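PDB 6DJ8: beta sliding clamp from Borrelia burgdorferi, which probably forms a ring-shaped head-to-tail homodimer around DNA that tethers DNA polymerases and other proteins to it and makes synthesis processive. Local coordinates for residues Asp60-Phe65 against Ala257-Asn262; Ser280-Gly285 against Ile363-Asn368. All coordinates share one frame; numbering follows the deposited sequence. Where two conformers were deposited one is given.

Contact 1: Asp60-Phe65 against Ala257-Asn262; sequences DRNIFF and ACSLIN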
# COMPACT_ATOMS: atom_id res chain seq x y z
N ASP A 60 -0.79 -9.03 -24.63
CA ASP A 60 -1.08 -10.19 -23.79
C ASP A 60 -1.57 -11.36 -24.65
O ASP A 60 -2.11 -12.33 -24.12
CB ASP A 60 -2.07 -9.83 -22.68
CG ASP A 60 -3.48 -9.50 -23.20
OD1 ASP A 60 -3.77 -9.65 -24.41
OD2 ASP A 60 -4.29 -9.06 -22.36
N ARG A 61 -1.35 -11.27 -25.96
CA ARG A 61 -1.72 -12.20 -27.02
C ARG A 61 -3.20 -12.04 -27.39
O ARG A 61 -3.68 -12.74 -28.28
CB ARG A 61 -1.37 -13.66 -26.66
CG ARG A 61 0.09 -13.78 -26.11
CD ARG A 61 0.55 -15.21 -25.93
NE ARG A 61 0.74 -15.88 -27.21
CZ ARG A 61 1.12 -17.15 -27.34
NH1 ARG A 61 1.27 -17.67 -28.56
NH2 ARG A 61 1.38 -17.88 -26.27
N ASN A 62 -3.92 -11.13 -26.75
CA ASN A 62 -5.27 -10.75 -27.18
C ASN A 62 -5.35 -9.26 -27.46
O ASN A 62 -5.75 -8.86 -28.56
CB ASN A 62 -6.30 -11.16 -26.13
CG ASN A 62 -7.72 -11.06 -26.64
OD1 ASN A 62 -8.12 -10.04 -27.21
ND2 ASN A 62 -8.50 -12.12 -26.44
N ILE A 63 -4.98 -8.43 -26.50
CA ILE A 63 -4.82 -6.99 -26.69
C ILE A 63 -3.45 -6.76 -27.31
O ILE A 63 -2.45 -7.33 -26.86
CB ILE A 63 -4.95 -6.25 -25.35
CG1 ILE A 63 -6.37 -6.39 -24.80
CG2 ILE A 63 -4.55 -4.79 -25.52
CD1 ILE A 63 -6.53 -5.98 -23.35
N PHE A 64 -3.41 -5.93 -28.35
CA PHE A 64 -2.17 -5.54 -29.02
C PHE A 64 -2.05 -4.03 -28.90
O PHE A 64 -2.97 -3.30 -29.28
CB PHE A 64 -2.15 -6.01 -30.48
CG PHE A 64 -1.98 -7.48 -30.61
CD1 PHE A 64 -3.06 -8.33 -30.52
CD2 PHE A 64 -0.71 -8.03 -30.74
CE1 PHE A 64 -2.88 -9.70 -30.61
CE2 PHE A 64 -0.53 -9.39 -30.83
CZ PHE A 64 -1.62 -10.23 -30.77
N PHE A 65 -0.94 -3.57 -28.34
CA PHE A 65 -0.77 -2.17 -27.99
C PHE A 65 0.44 -1.62 -28.73
O PHE A 65 1.46 -2.30 -28.85
CB PHE A 65 -0.57 -2.00 -26.47
CG PHE A 65 -0.13 -0.62 -26.06
CD1 PHE A 65 -1.06 0.36 -25.79
CD2 PHE A 65 1.23 -0.33 -25.90
CE1 PHE A 65 -0.68 1.63 -25.39
CE2 PHE A 65 1.63 0.95 -25.51
CZ PHE A 65 0.69 1.92 -25.24
N ALA A 257 -5.66 -2.76 -30.17
CA ALA A 257 -6.65 -3.64 -30.77
C ALA A 257 -6.81 -4.88 -29.91
O ALA A 257 -5.91 -5.25 -29.14
CB ALA A 257 -6.26 -4.04 -32.20
N CYS A 258 -7.97 -5.53 -30.04
CA CYS A 258 -8.19 -6.81 -29.39
C CYS A 258 -9.25 -7.57 -30.17
O CYS A 258 -9.86 -7.03 -31.09
CB CYS A 258 -8.61 -6.64 -27.92
SG CYS A 258 -10.31 -5.99 -27.68
N SER A 259 -9.45 -8.84 -29.81
CA SER A 259 -10.45 -9.66 -30.47
C SER A 259 -11.81 -9.49 -29.81
O SER A 259 -11.91 -9.25 -28.59
CB SER A 259 -10.08 -11.14 -30.43
OG SER A 259 -8.97 -11.39 -31.26
N LEU A 260 -12.85 -9.61 -30.62
CA LEU A 260 -14.21 -9.64 -30.10
C LEU A 260 -14.55 -11.03 -29.57
O LEU A 260 -13.95 -12.04 -29.94
CB LEU A 260 -15.20 -9.24 -31.19
CG LEU A 260 -14.93 -7.89 -31.85
CD1 LEU A 260 -15.89 -7.68 -33.02
CD2 LEU A 260 -15.03 -6.74 -30.86
N ILE A 261 -15.53 -11.07 -28.68
CA ILE A 261 -16.10 -12.33 -28.22
C ILE A 261 -17.22 -12.67 -29.19
O ILE A 261 -18.11 -11.85 -29.41
CB ILE A 261 -16.62 -12.18 -26.78
CG1 ILE A 261 -15.45 -11.84 -25.85
CG2 ILE A 261 -17.28 -13.46 -26.30
CD1 ILE A 261 -15.84 -10.98 -24.70
N ASN A 262 -17.16 -13.86 -29.80
CA ASN A 262 -18.18 -14.27 -30.77
C ASN A 262 -19.26 -15.03 -30.02
O ASN A 262 -19.22 -16.25 -29.88
CB ASN A 262 -17.58 -15.10 -31.90
CG ASN A 262 -18.65 -15.64 -32.84
OD1 ASN A 262 -19.29 -14.88 -33.57
ND2 ASN A 262 -18.85 -16.95 -32.83
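The N-terminal and central domains of the clamp are joined here by an antiparallel beta pairing, strand 64-70 of the first lying beside strand 254-259 of the second, so that one sheet runs across the domain boundary. Phe64 and Ala257 form a hydrogen-bonded pair. Phe64 N donates to Ala257 O at 2.7 Å and Ala257 N returns a bond to Phe64 O at 2.9 Å; both donors lie in the plane of the carbonyl they meet, so this pair is fully satisfied on both sides. Beyond it the ladder gives way to the turn ahead of Phe64, and a side chain takes over. Asn62, with CG anti to the backbone N (chi1 -168°), reaches across so that its OD1 accepts from Ser259 N at 3.2 Å. That bond is nearly straight at the hydrogen (167°), although the donor sits above the amide plane. The Asn62 carbonyl turns to a weaker donor, the CA-H of Cys258, with 3.3 Å between Asn62 O and Cys258 CA. Asp60 braces the turn: its OD1 closes an Asx turn by accepting from Asn62 N on its anti lone pair and takes a second bond from Ile63 N, which arrives from above the carboxylate plane. The other oxygen, OD2, forms a salt bridge with Lys223 of helix 223-231, so both carboxylate oxygens have partners, and the nearby lysine would be expected to favour the charged form. On the side facing that helix, Ile63 and Cys258 both touch Ile224. Between the two segments their apolar contact is made by Ile63 CG1, beside its own backbone N, which comes within 3.8 Å of Cys258 CB.

Contact 2: Ser280-Gly285 against Ile363-Asn368; sequences SLVSLG and IEIQFN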
# COMPACT_ATOMS: atom_id res chain seq x y z
N SER A 280 -36.87 7.03 -4.33
CA SER A 280 -36.16 7.74 -3.28
C SER A 280 -35.13 8.66 -3.90
O SER A 280 -34.66 8.43 -5.02
CB SER A 280 -35.46 6.78 -2.29
OG SER A 280 -34.20 6.36 -2.79
N LEU A 281 -34.82 9.73 -3.18
CA LEU A 281 -33.80 10.69 -3.58
C LEU A 281 -32.88 10.88 -2.38
O LEU A 281 -33.36 11.28 -1.31
CB LEU A 281 -34.41 12.04 -3.99
CG LEU A 281 -33.43 13.02 -4.63
CD1 LEU A 281 -32.94 12.51 -5.97
CD2 LEU A 281 -34.04 14.39 -4.78
N VAL A 282 -31.60 10.54 -2.53
CA VAL A 282 -30.67 10.48 -1.40
C VAL A 282 -29.45 11.34 -1.69
O VAL A 282 -28.91 11.32 -2.81
CB VAL A 282 -30.23 9.04 -1.09
CG1 VAL A 282 -29.47 9.01 0.24
CG2 VAL A 282 -31.44 8.10 -1.05
N SER A 283 -29.00 12.07 -0.68
CA SER A 283 -27.77 12.84 -0.79
C SER A 283 -26.58 11.88 -0.92
O SER A 283 -26.40 11.00 -0.09
CB SER A 283 -27.63 13.74 0.43
OG SER A 283 -26.29 14.15 0.61
N LEU A 284 -25.78 12.08 -1.98
CA LEU A 284 -24.75 11.10 -2.36
C LEU A 284 -23.62 11.03 -1.35
O LEU A 284 -23.21 9.94 -0.93
CB LEU A 284 -24.20 11.42 -3.75
CG LEU A 284 -23.25 10.40 -4.39
CD1 LEU A 284 -23.93 9.05 -4.60
CD2 LEU A 284 -22.68 10.94 -5.70
N GLY A 285 -23.06 12.19 -0.97
CA GLY A 285 -21.93 12.18 -0.05
C GLY A 285 -22.26 11.53 1.28
O GLY A 285 -21.46 10.78 1.83
N ILE A 363 -28.72 11.18 -5.62
CA ILE A 363 -28.88 9.98 -6.43
C ILE A 363 -30.32 9.50 -6.32
O ILE A 363 -30.92 9.54 -5.24
CB ILE A 363 -27.89 8.89 -5.99
CG1 ILE A 363 -27.99 7.66 -6.90
CG2 ILE A 363 -28.12 8.50 -4.55
CD1 ILE A 363 -26.98 6.55 -6.54
N GLU A 364 -30.89 9.06 -7.45
CA GLU A 364 -32.22 8.46 -7.44
C GLU A 364 -32.08 6.96 -7.28
O GLU A 364 -31.27 6.32 -7.96
CB GLU A 364 -32.98 8.79 -8.73
CG GLU A 364 -32.89 10.23 -9.18
CD GLU A 364 -33.50 10.44 -10.57
OE1 GLU A 364 -32.93 9.90 -11.54
OE2 GLU A 364 -34.51 11.15 -10.69
N ILE A 365 -32.84 6.40 -6.34
CA ILE A 365 -32.90 4.96 -6.11
C ILE A 365 -34.37 4.57 -6.16
O ILE A 365 -35.17 5.01 -5.33
CB ILE A 365 -32.28 4.55 -4.77
CG1 ILE A 365 -30.81 5.00 -4.71
CG2 ILE A 365 -32.41 3.04 -4.58
CD1 ILE A 365 -30.21 4.93 -3.32
N GLN A 366 -34.73 3.76 -7.16
CA GLN A 366 -36.12 3.41 -7.41
C GLN A 366 -36.22 1.91 -7.59
O GLN A 366 -35.27 1.25 -8.03
CB GLN A 366 -36.62 4.12 -8.66
CG GLN A 366 -36.35 5.61 -8.64
CD GLN A 366 -36.68 6.29 -9.94
OE1 GLN A 366 -37.03 5.63 -10.92
NE2 GLN A 366 -36.59 7.61 -9.96
N PHE A 367 -37.38 1.36 -7.25
CA PHE A 367 -37.58 -0.08 -7.34
C PHE A 367 -39.06 -0.40 -7.22
O PHE A 367 -39.84 0.34 -6.62
CB PHE A 367 -36.84 -0.84 -6.24
CG PHE A 367 -37.25 -0.45 -4.86
CD1 PHE A 367 -36.70 0.67 -4.24
CD2 PHE A 367 -38.20 -1.20 -4.17
CE1 PHE A 367 -37.09 1.03 -2.94
CE2 PHE A 367 -38.59 -0.85 -2.88
CZ PHE A 367 -38.04 0.26 -2.27
N ASN A 368 -39.44 -1.53 -7.80
CA ASN A 368 -40.68 -2.20 -7.48
C ASN A 368 -40.40 -3.25 -6.42
O ASN A 368 -39.33 -3.85 -6.41
CB ASN A 368 -41.29 -2.84 -8.73
CG ASN A 368 -41.86 -1.81 -9.68
OD1 ASN A 368 -42.56 -0.89 -9.25
ND2 ASN A 368 -41.55 -1.95 -10.96
O HOH W 1 -36.26 8.75 -7.15
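Two neighbouring antiparallel strands of the C-terminal domain, 278-283 and 362-367, meet where the first runs into helix 284-294. Ser280 with Ile365 and Val282 with Ile363 are hydrogen-bonded pairs, and Leu281 with Glu364 is the non-hydrogen-bonded pair between them. Ser280, Val282, Ile363 and Ile365 share the buried face. There Ile365 has CG1 beside its backbone N (chi1 -59°) and an extended tip, which carries CD1 obliquely across to Val282 CG2 at 4.1 Å. Ile363 instead holds CG1 anti to its backbone N, which leaves CG2 in the crowded position between N and the carbonyl carbon, 4.1 Å from Val282 CB. Leu284, in the first turn of the helix, also has CG anti to N; its CD1 bends back to Ile363 CB, and both residues pack on Ile355 of helix 348-355 and on Phe358. On the other face Leu281 CD1 crosses Glu364 CG at 3.9 Å, while the glutamate's extended chain takes OE1 to Ser376 on the next strand. A water donates to Ser280 O and accepts from Gln366 NE2. Ser280 OG occupies the crowded position (chi1 83°), which points it at the opposite strand: it donates to Ile365 O at 3.0 Å, in the carbonyl plane on a lone pair, while Ser280 N grips the same oxygen at 2.8 Å.

How the contacts relate
Contact 1 and contact 2 lie on opposite sides of the chain's centre, with their own centres about 38 Å apart and their nearest atoms about 28 Å apart. They come in series: contact 1 closes before contact 2 opens, and strand 254-259 of the first is followed directly in the chain by strand 278-283 of the second. They belong to separate antiparallel sheets. The sheet of contact 1 bridges the N-terminal and central domains; that of contact 2, which lies within the C-terminal domain, also takes in central-domain strands such as 202-211. The two sheets thus link three domains in succession, consistent with each subunit forming half of the ring around DNA.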